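Local coordinates for protein Two-component sensor histidine kinase (Nostoc sp., PDB 6OZB) that binds the bilin phycoerythrobilin in its GAF domain and probably serves light sensing as a phytochrome-type sensor histidine kinase, at residues S103-D106 and M111-Q114; E141-M146 and V167-E172; S150-P155 and R174-D179. The protein carries 1 engineered substitution. All coordinates share one frame; numbering follows the deposited sequence.

Contact 1. Residues S103-D106 and M111-Q114. With PEB (phycoerythrobilin), chain F.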
# COMPACT_ATOMS: atom_id res chain seq x y z
N SER C 103 6.46 -2.53 -12.45
CA SER C 103 5.08 -2.32 -12.02
C SER C 103 4.27 -3.60 -12.02
O SER C 103 4.32 -4.34 -12.99
CB SER C 103 4.38 -1.33 -12.93
OG SER C 103 4.99 -0.05 -12.92
N ILE C 104 3.53 -3.83 -10.93
CA ILE C 104 2.62 -4.95 -10.77
C ILE C 104 1.20 -4.42 -10.63
O ILE C 104 0.91 -3.77 -9.64
CB ILE C 104 2.95 -5.77 -9.51
CG1 ILE C 104 4.39 -6.32 -9.55
CG2 ILE C 104 1.92 -6.87 -9.29
CD1 ILE C 104 4.95 -6.65 -8.16
N VAL C 105 0.31 -4.72 -11.58
CA VAL C 105 -1.09 -4.32 -11.47
C VAL C 105 -1.91 -5.50 -11.02
O VAL C 105 -1.84 -6.57 -11.61
CB VAL C 105 -1.66 -3.76 -12.81
CG1 VAL C 105 -3.09 -3.34 -12.65
CG2 VAL C 105 -0.82 -2.58 -13.27
N ASP C 106 -2.69 -5.29 -9.96
CA ASP C 106 -3.57 -6.29 -9.41
C ASP C 106 -5.00 -5.80 -9.60
O ASP C 106 -5.50 -4.94 -8.86
CB ASP C 106 -3.23 -6.53 -7.95
CG ASP C 106 -3.99 -7.69 -7.36
OD1 ASP C 106 -3.49 -8.84 -7.46
OD2 ASP C 106 -5.07 -7.45 -6.77
N MET C 111 -5.08 -2.03 -7.37
CA MET C 111 -3.82 -1.47 -6.91
C MET C 111 -2.68 -1.76 -7.90
O MET C 111 -2.67 -2.77 -8.59
CB MET C 111 -3.44 -2.01 -5.54
CG MET C 111 -4.53 -1.88 -4.49
SD MET C 111 -4.87 -0.17 -3.97
CE MET C 111 -3.44 0.20 -2.93
N ILE C 112 -1.70 -0.86 -7.91
CA ILE C 112 -0.47 -1.07 -8.71
C ILE C 112 0.69 -0.94 -7.74
O ILE C 112 0.71 -0.04 -6.90
CB ILE C 112 -0.34 -0.06 -9.86
CG1 ILE C 112 0.99 -0.28 -10.60
CG2 ILE C 112 -0.40 1.38 -9.34
CD1 ILE C 112 1.13 0.58 -11.91
N GLY C 113 1.63 -1.87 -7.83
CA GLY C 113 2.79 -1.88 -6.98
C GLY C 113 4.00 -1.51 -7.80
O GLY C 113 4.22 -2.09 -8.86
N GLN C 114 4.81 -0.59 -7.30
CA GLN C 114 5.92 -0.10 -8.07
C GLN C 114 7.19 -0.13 -7.27
O GLN C 114 7.21 0.17 -6.06
CB GLN C 114 5.61 1.31 -8.59
CG GLN C 114 4.53 1.24 -9.69
CD GLN C 114 4.28 2.54 -10.40
OE1 GLN C 114 4.15 3.60 -9.77
NE2 GLN C 114 4.24 2.49 -11.73
CHC PEB F . 0.36 0.01 -21.72
NC PEB F . -0.14 1.55 -19.78
C1C PEB F . 0.40 1.94 -18.60
C2C PEB F . 1.59 1.28 -18.39
C3C PEB F . 1.80 0.45 -19.47
C4C PEB F . 0.70 0.63 -20.34
CMC PEB F . 3.04 -0.41 -19.58
CAC PEB F . 2.47 1.50 -17.12
CBC PEB F . 1.87 0.80 -15.91
CGC PEB F . 2.20 -0.66 -15.99
O1C PEB F . 3.41 -1.01 -16.04
O2C PEB F . 1.28 -1.54 -15.99
ND PEB F . 0.76 -2.32 -21.13
C1D PEB F . 1.16 -1.16 -22.03
C2D PEB F . 0.82 -1.65 -23.36
C3D PEB F . 0.26 -2.90 -23.31
C4D PEB F . 0.20 -3.40 -21.98
CMD PEB F . 0.97 -0.78 -24.64
CAD PEB F . -0.33 -3.62 -24.53
CBD PEB F . -0.08 -4.96 -24.70
OD PEB F . -0.20 -4.48 -21.58
NA PEB F . -4.27 4.08 -21.17
C1A PEB F . -5.05 3.94 -22.35
C2A PEB F . -5.88 5.18 -22.56
C3A PEB F . -5.55 6.13 -21.43
C4A PEB F . -4.52 5.38 -20.57
CMA PEB F . -5.67 5.81 -23.97
CBA PEB F . -7.83 7.31 -21.26
OA PEB F . -5.01 2.96 -23.08
CHA PEB F . -4.04 5.87 -19.39
CAA PEB F . -6.69 6.59 -20.51
NB PEB F . -2.07 4.07 -18.95
C1B PEB F . -2.96 5.17 -18.57
C2B PEB F . -2.69 5.61 -17.22
C3B PEB F . -1.63 4.78 -16.73
C4B PEB F . -1.20 3.81 -17.79
CHB PEB F . -0.18 2.92 -17.57
CMB PEB F . -3.40 6.72 -16.51
CAB PEB F . -1.01 4.86 -15.35
CBB PEB F . -1.65 3.81 -14.46
CGB PEB F . -1.09 4.08 -13.06
O1B PEB F . 0.15 3.91 -12.87
O2B PEB F . -1.85 4.49 -12.15
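Ile-112 lies across from Val-105, and its side chain shows how one residue can link two strands to a bound chromophore. Its CB stands 3.9 Å from Ile-104 O. One bond on, CG1 passes the same oxygen at 3.6 Å, carried there because it lies anti to the Ile-112 nitrogen (chi1 177°). The tip, CD1, is the busiest atom. It rests by Ser-103 CB and meets Val-105 CG2 at 4.0 Å, the valine and isoleucine side chains approaching each other at a slant. From there it also reaches to 3.6 Å from O1B of a phycoerythrobilin propionate.

The two segments are the arms of a beta hairpin in the antiparallel sheet of the GAF domain. Ile-104 and Gly-113 form a hydrogen-bonded pair, with Gly-113 N 2.7 Å from Ile-104 O and a second bond running from Ile-104 N to Gly-113 O; Asp-106 and Met-111 form the next such pair. Ser-103, Val-105, Ile-112 and Gln-114 share the face turned to the pigment. There Val-105 CG2 comes to 3.6 Å from O2C of the other propionate, whose O1C lies against Ser-103 CB.

At the edge of this patch Gln-114 NE2 donates to Ser-103 OG over 2.9 Å, nearly straight at 167°, with the serine oxygen only 8° out of the amide plane. The amide's OE1 is taken by Arg-133, so both ends of the group are held and its flip is fixed. The Met-111 side chain starts on the other face, its end leading off, and it packs on Met-111 of the third subunit.

Contact 2. Residues E141-M146 and V167-E172. With PEB (phycoerythrobilin), chain F.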
# COMPACT_ATOMS: atom_id res chain seq x y z
N GLU C 141 -9.31 -0.56 -16.85
CA GLU C 141 -10.28 -0.86 -17.91
C GLU C 141 -9.58 -1.43 -19.15
O GLU C 141 -10.09 -2.32 -19.82
CB GLU C 141 -11.11 0.40 -18.24
CG GLU C 141 -12.13 0.74 -17.11
CD GLU C 141 -12.62 2.19 -17.11
OE1 GLU C 141 -12.60 2.85 -18.17
OE2 GLU C 141 -13.04 2.66 -16.02
N TYR C 142 -8.40 -0.91 -19.45
CA TYR C 142 -7.57 -1.36 -20.56
C TYR C 142 -7.21 -2.84 -20.39
O TYR C 142 -7.33 -3.63 -21.34
CB TYR C 142 -6.32 -0.50 -20.58
CG TYR C 142 -5.30 -0.68 -21.68
CD1 TYR C 142 -4.20 -1.49 -21.50
CD2 TYR C 142 -5.41 0.03 -22.87
CE1 TYR C 142 -3.22 -1.61 -22.50
CE2 TYR C 142 -4.45 -0.07 -23.87
CZ TYR C 142 -3.37 -0.89 -23.68
OH TYR C 142 -2.43 -0.97 -24.68
N LEU C 143 -6.78 -3.20 -19.19
CA LEU C 143 -6.39 -4.59 -18.92
C LEU C 143 -7.64 -5.50 -18.90
O LEU C 143 -7.64 -6.58 -19.49
CB LEU C 143 -5.62 -4.68 -17.59
CG LEU C 143 -4.26 -3.99 -17.53
CD1 LEU C 143 -3.67 -4.02 -16.10
CD2 LEU C 143 -3.28 -4.60 -18.47
N THR C 144 -8.69 -5.05 -18.23
CA THR C 144 -9.91 -5.84 -18.16
C THR C 144 -10.48 -6.12 -19.58
O THR C 144 -11.01 -7.19 -19.83
CB THR C 144 -10.96 -5.16 -17.26
OG1 THR C 144 -10.44 -5.04 -15.94
CG2 THR C 144 -12.22 -5.99 -17.20
N ALA C 145 -10.35 -5.17 -20.51
CA ALA C 145 -10.85 -5.35 -21.85
C ALA C 145 -10.13 -6.50 -22.57
O ALA C 145 -10.69 -7.09 -23.50
CB ALA C 145 -10.70 -4.07 -22.64
N MET C 146 -8.90 -6.79 -22.14
CA MET C 146 -8.07 -7.88 -22.69
C MET C 146 -8.25 -9.21 -21.94
O MET C 146 -7.67 -10.23 -22.31
CB MET C 146 -6.60 -7.51 -22.66
CG MET C 146 -6.19 -6.56 -23.75
SD MET C 146 -4.44 -6.21 -23.81
CE MET C 146 -4.13 -5.55 -22.19
N VAL C 167 6.74 -7.58 -20.76
CA VAL C 167 5.36 -7.55 -20.27
C VAL C 167 4.83 -8.96 -20.00
O VAL C 167 4.88 -9.82 -20.87
CB VAL C 167 4.41 -6.88 -21.26
CG1 VAL C 167 3.01 -6.73 -20.66
CG2 VAL C 167 4.91 -5.52 -21.64
N SER C 168 4.30 -9.18 -18.80
CA SER C 168 3.76 -10.48 -18.41
C SER C 168 2.30 -10.31 -18.01
O SER C 168 2.01 -9.61 -17.05
CB SER C 168 4.58 -11.03 -17.25
OG SER C 168 4.07 -12.28 -16.77
N HIS C 169 1.40 -10.93 -18.77
CA HIS C 169 -0.05 -10.88 -18.54
C HIS C 169 -0.58 -12.23 -18.08
O HIS C 169 -0.14 -13.28 -18.57
CB HIS C 169 -0.83 -10.54 -19.80
CG HIS C 169 -0.72 -9.11 -20.24
ND1 HIS C 169 -1.18 -8.68 -21.47
CD2 HIS C 169 -0.23 -8.01 -19.62
CE1 HIS C 169 -0.99 -7.38 -21.58
NE2 HIS C 169 -0.42 -6.95 -20.47
N HIS C 170 -1.55 -12.21 -17.17
CA HIS C 170 -2.21 -13.44 -16.73
C HIS C 170 -3.69 -13.22 -16.57
O HIS C 170 -4.14 -12.16 -16.12
CB HIS C 170 -1.61 -13.91 -15.43
CG HIS C 170 -1.81 -15.36 -15.17
ND1 HIS C 170 -1.35 -16.34 -16.02
CD2 HIS C 170 -2.44 -16.00 -14.16
CE1 HIS C 170 -1.67 -17.52 -15.53
NE2 HIS C 170 -2.32 -17.35 -14.40
N SER C 171 -4.46 -14.24 -16.97
CA SER C 171 -5.94 -14.18 -16.97
C SER C 171 -6.56 -14.41 -15.59
O SER C 171 -7.78 -14.28 -15.41
CB SER C 171 -6.51 -15.23 -17.93
OG SER C 171 -6.32 -16.55 -17.43
N GLU C 172 -5.72 -14.74 -14.62
CA GLU C 172 -6.18 -15.02 -13.28
C GLU C 172 -5.41 -14.22 -12.25
O GLU C 172 -4.26 -13.82 -12.47
CB GLU C 172 -6.03 -16.51 -12.99
CG GLU C 172 -6.95 -17.33 -13.91
CD GLU C 172 -6.91 -18.81 -13.65
OE1 GLU C 172 -6.17 -19.26 -12.75
OE2 GLU C 172 -7.63 -19.54 -14.36
CHC PEB F . 0.36 0.01 -21.72
NC PEB F . -0.14 1.55 -19.78
C1C PEB F . 0.40 1.94 -18.60
C2C PEB F . 1.59 1.28 -18.39
C3C PEB F . 1.80 0.45 -19.47
C4C PEB F . 0.70 0.63 -20.34
CMC PEB F . 3.04 -0.41 -19.58
CAC PEB F . 2.47 1.50 -17.12
CBC PEB F . 1.87 0.80 -15.91
CGC PEB F . 2.20 -0.66 -15.99
O1C PEB F . 3.41 -1.01 -16.04
O2C PEB F . 1.28 -1.54 -15.99
ND PEB F . 0.76 -2.32 -21.13
C1D PEB F . 1.16 -1.16 -22.03
C2D PEB F . 0.82 -1.65 -23.36
C3D PEB F . 0.26 -2.90 -23.31
C4D PEB F . 0.20 -3.40 -21.98
CMD PEB F . 0.97 -0.78 -24.64
CAD PEB F . -0.33 -3.62 -24.53
CBD PEB F . -0.08 -4.96 -24.70
OD PEB F . -0.20 -4.48 -21.58
NA PEB F . -4.27 4.08 -21.17
C1A PEB F . -5.05 3.94 -22.35
C2A PEB F . -5.88 5.18 -22.56
C3A PEB F . -5.55 6.13 -21.43
C4A PEB F . -4.52 5.38 -20.57
CMA PEB F . -5.67 5.81 -23.97
CBA PEB F . -7.83 7.31 -21.26
OA PEB F . -5.01 2.96 -23.08
CHA PEB F . -4.04 5.87 -19.39
CAA PEB F . -6.69 6.59 -20.51
NB PEB F . -2.07 4.07 -18.95
C1B PEB F . -2.96 5.17 -18.57
C2B PEB F . -2.69 5.61 -17.22
C3B PEB F . -1.63 4.78 -16.73
C4B PEB F . -1.20 3.81 -17.79
CHB PEB F . -0.18 2.92 -17.57
CMB PEB F . -3.40 6.72 -16.51
CAB PEB F . -1.01 4.86 -15.35
CBB PEB F . -1.65 3.81 -14.46
CGB PEB F . -1.09 4.08 -13.06
O1B PEB F . 0.15 3.91 -12.87
O2B PEB F . -1.85 4.49 -12.15
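Met-146 and Leu-143 of segment 141-146 meet His-169 of strand 161-170, with the phycoerythrobilin carbonyl OD beside the imidazole. The close part centres on that ring. Met-146 CE lies 3.7 Å from His-169 CE1, the two side chains crossing at about a right angle, while Leu-143 CD2 comes up more loosely, 4.2 Å from His-169 NE2. At the ring edge, near its plane, OD sits 2.7 Å from His-169 NE2 in a weak hydrogen bond bent to 126°.

Tyr-142 meets the pigment rather than the strand. With CG anti to the backbone nitrogen (chi1 -176°), its ring extends between the two ends of the chromophore: CD2 is 3.0 Å from PEB OA, and CE1 is 3.8 Å from PEB C3D, which lies in the ring plane at the edge. The phenol OH is bonded to Asp-87. An alanine here would remove the ring between the two ends, and would probably leave Asp-87 without its phenol partner and the outer rings freer to turn.

The helix's other side is quite different: Glu-141, Thr-144 and Ala-145 are exposed and take no part.

Arg-51 bonds to His-169 ND1, and since an arginine can only donate, the histidine nitrogen probably accepts; that arrangement is consistent with NE2 carrying the proton it offers to the chromophore carbonyl.

Contact 3. Residues S150-P155 and R174-D179. With PEB (phycoerythrobilin), chain F.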
# COMPACT_ATOMS: atom_id res chain seq x y z
N SER C 150 -3.80 -9.80 -14.07
CA SER C 150 -2.48 -9.52 -13.52
C SER C 150 -1.55 -9.08 -14.62
O SER C 150 -1.39 -9.81 -15.60
CB SER C 150 -1.90 -10.79 -12.87
OG SER C 150 -0.51 -10.66 -12.58
N SER C 151 -0.89 -7.94 -14.41
CA SER C 151 0.11 -7.46 -15.36
C SER C 151 1.40 -7.14 -14.61
O SER C 151 1.36 -6.58 -13.52
CB SER C 151 -0.40 -6.22 -16.07
OG SER C 151 0.59 -5.67 -16.91
N VAL C 152 2.54 -7.52 -15.19
CA VAL C 152 3.84 -7.17 -14.62
C VAL C 152 4.71 -6.65 -15.74
O VAL C 152 4.83 -7.31 -16.79
CB VAL C 152 4.55 -8.36 -13.94
CG1 VAL C 152 5.87 -7.92 -13.29
CG2 VAL C 152 3.67 -8.99 -12.89
N VAL C 153 5.29 -5.46 -15.55
CA VAL C 153 6.09 -4.80 -16.59
C VAL C 153 7.45 -4.37 -16.04
O VAL C 153 7.53 -3.79 -14.98
CB VAL C 153 5.36 -3.58 -17.13
CG1 VAL C 153 6.21 -2.80 -18.11
CG2 VAL C 153 4.06 -4.03 -17.82
N ALA C 154 8.50 -4.69 -16.78
CA ALA C 154 9.83 -4.16 -16.50
C ALA C 154 10.42 -3.55 -17.77
O ALA C 154 10.36 -4.17 -18.84
CB ALA C 154 10.74 -5.26 -15.99
N PRO C 155 10.99 -2.35 -17.66
CA PRO C 155 11.54 -1.66 -18.83
C PRO C 155 12.85 -2.26 -19.27
O PRO C 155 13.61 -2.77 -18.45
CB PRO C 155 11.74 -0.23 -18.34
CG PRO C 155 11.94 -0.36 -16.89
CD PRO C 155 11.08 -1.50 -16.45
N ARG C 174 -3.15 -13.15 -9.28
CA ARG C 174 -2.01 -13.75 -8.63
C ARG C 174 -1.24 -12.72 -7.84
O ARG C 174 -1.47 -11.53 -7.99
CB ARG C 174 -1.10 -14.44 -9.63
CG ARG C 174 -0.61 -13.59 -10.73
CD ARG C 174 0.21 -14.45 -11.68
NE ARG C 174 1.19 -13.69 -12.41
CZ ARG C 174 2.49 -13.66 -12.12
NH1 ARG C 174 2.98 -14.36 -11.10
NH2 ARG C 174 3.30 -12.93 -12.87
N THR C 175 -0.41 -13.22 -6.93
CA THR C 175 0.50 -12.38 -6.15
C THR C 175 1.86 -12.40 -6.82
O THR C 175 2.24 -13.40 -7.41
CB THR C 175 0.64 -12.85 -4.71
OG1 THR C 175 1.15 -14.18 -4.72
CG2 THR C 175 -0.69 -12.80 -3.99
N VAL C 176 2.60 -11.31 -6.70
CA VAL C 176 3.91 -11.24 -7.29
C VAL C 176 4.91 -10.87 -6.23
O VAL C 176 4.75 -9.88 -5.52
CB VAL C 176 3.94 -10.21 -8.47
CG1 VAL C 176 5.34 -10.10 -9.06
CG2 VAL C 176 2.93 -10.57 -9.52
N SER C 177 5.94 -11.70 -6.13
CA SER C 177 6.98 -11.55 -5.13
C SER C 177 8.16 -10.74 -5.62
O SER C 177 8.36 -10.56 -6.83
CB SER C 177 7.51 -12.92 -4.72
OG SER C 177 8.29 -13.47 -5.78
N GLU C 178 8.97 -10.27 -4.68
CA GLU C 178 10.21 -9.60 -5.02
C GLU C 178 11.11 -10.46 -5.88
O GLU C 178 11.74 -9.97 -6.80
CB GLU C 178 10.96 -9.22 -3.75
CG GLU C 178 10.21 -8.26 -2.84
CD GLU C 178 10.28 -6.82 -3.31
OE1 GLU C 178 9.79 -5.94 -2.58
OE2 GLU C 178 10.83 -6.57 -4.41
N ASP C 179 11.14 -11.76 -5.58
CA ASP C 179 12.01 -12.68 -6.31
C ASP C 179 11.65 -12.73 -7.79
O ASP C 179 12.53 -12.84 -8.64
CB ASP C 179 11.93 -14.08 -5.72
CG ASP C 179 12.77 -14.24 -4.46
OD1 ASP C 179 13.35 -13.23 -3.98
OD2 ASP C 179 12.85 -15.38 -3.95
CHC PEB F . 0.36 0.01 -21.72
NC PEB F . -0.14 1.55 -19.78
C1C PEB F . 0.40 1.94 -18.60
C2C PEB F . 1.59 1.28 -18.39
C3C PEB F . 1.80 0.45 -19.47
C4C PEB F . 0.70 0.63 -20.34
CMC PEB F . 3.04 -0.41 -19.58
CAC PEB F . 2.47 1.50 -17.12
CBC PEB F . 1.87 0.80 -15.91
CGC PEB F . 2.20 -0.66 -15.99
O1C PEB F . 3.41 -1.01 -16.04
O2C PEB F . 1.28 -1.54 -15.99
ND PEB F . 0.76 -2.32 -21.13
C1D PEB F . 1.16 -1.16 -22.03
C2D PEB F . 0.82 -1.65 -23.36
C3D PEB F . 0.26 -2.90 -23.31
C4D PEB F . 0.20 -3.40 -21.98
CMD PEB F . 0.97 -0.78 -24.64
CAD PEB F . -0.33 -3.62 -24.53
CBD PEB F . -0.08 -4.96 -24.70
OD PEB F . -0.20 -4.48 -21.58
NA PEB F . -4.27 4.08 -21.17
C1A PEB F . -5.05 3.94 -22.35
C2A PEB F . -5.88 5.18 -22.56
C3A PEB F . -5.55 6.13 -21.43
C4A PEB F . -4.52 5.38 -20.57
CMA PEB F . -5.67 5.81 -23.97
CBA PEB F . -7.83 7.31 -21.26
OA PEB F . -5.01 2.96 -23.08
CHA PEB F . -4.04 5.87 -19.39
CAA PEB F . -6.69 6.59 -20.51
NB PEB F . -2.07 4.07 -18.95
C1B PEB F . -2.96 5.17 -18.57
C2B PEB F . -2.69 5.61 -17.22
C3B PEB F . -1.63 4.78 -16.73
C4B PEB F . -1.20 3.81 -17.79
CHB PEB F . -0.18 2.92 -17.57
CMB PEB F . -3.40 6.72 -16.51
CAB PEB F . -1.01 4.86 -15.35
CBB PEB F . -1.65 3.81 -14.46
CGB PEB F . -1.09 4.08 -13.06
O1B PEB F . 0.15 3.91 -12.87
O2B PEB F . -1.85 4.49 -12.15
O HOH W 1 1.34 -11.34 -14.67
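Beside the GAF sheet, on the face turned from the bilin pocket, the loop leading into helix 178-201 lays Arg-174 and Val-176 against Ser-150 and Val-152 of strand 150-158. Val-152 CG2 touches Val-176 CG2 at 3.8 Å, the two valines passing head to tail. Arg-174 runs along Ser-150, its CG 3.5 Å from the serine OG. A chi1 of 57° turns CG against that oxygen, and the straight chain beyond carries the guanidinium on to Val-152, whose CG2 is 4.0 Å from Arg-174 NH2.

The guanidinium is flanked by unlike neighbours. Val-176 CG2 lies 3.9 Å above one face, toward the rim, while a water sits in plane at the edge, accepting from Arg-174 NH2 over 3.1 Å and bonded to Ser-150 OG at 2.9 Å. The water thus links the strand to the loop, and the same NH2 makes a salt bridge with Glu-180 in the first turn of the helix.

On the strand's other face Val-153 CB approaches PEB O1C at 3.4 Å. Ser-177 caps the helix N-terminus through Glu-180 N, and further along the helix Leu-181 and Met-184 pack on Val-152, while Ile-104 of strand 102-106 meets Val-176.

Overall arrangement
All three contacts reach one antiparallel sheet of the GAF domain, in which strands 161-170, 150-158, 102-106 and 111-115 lie side by side. Contacts 1 and 3 are close, with centres about 8 Å apart, joined by probable backbone hydrogen bonds between strands 102-106 and 150-158; contact 2 has its centre about 12 Å from each of theirs. Along the chain contact 1 closes first, and the segments of contacts 2 and 3 then alternate. Strands 102-106, 111-115 and 150-158 meet the phycoerythrobilin propionates, while His-169 of strand 161-170 reaches a ring carbonyl and Tyr-142 of helix 137-145 reaches both outer rings. One sheet thus lines much of the pigment pocket.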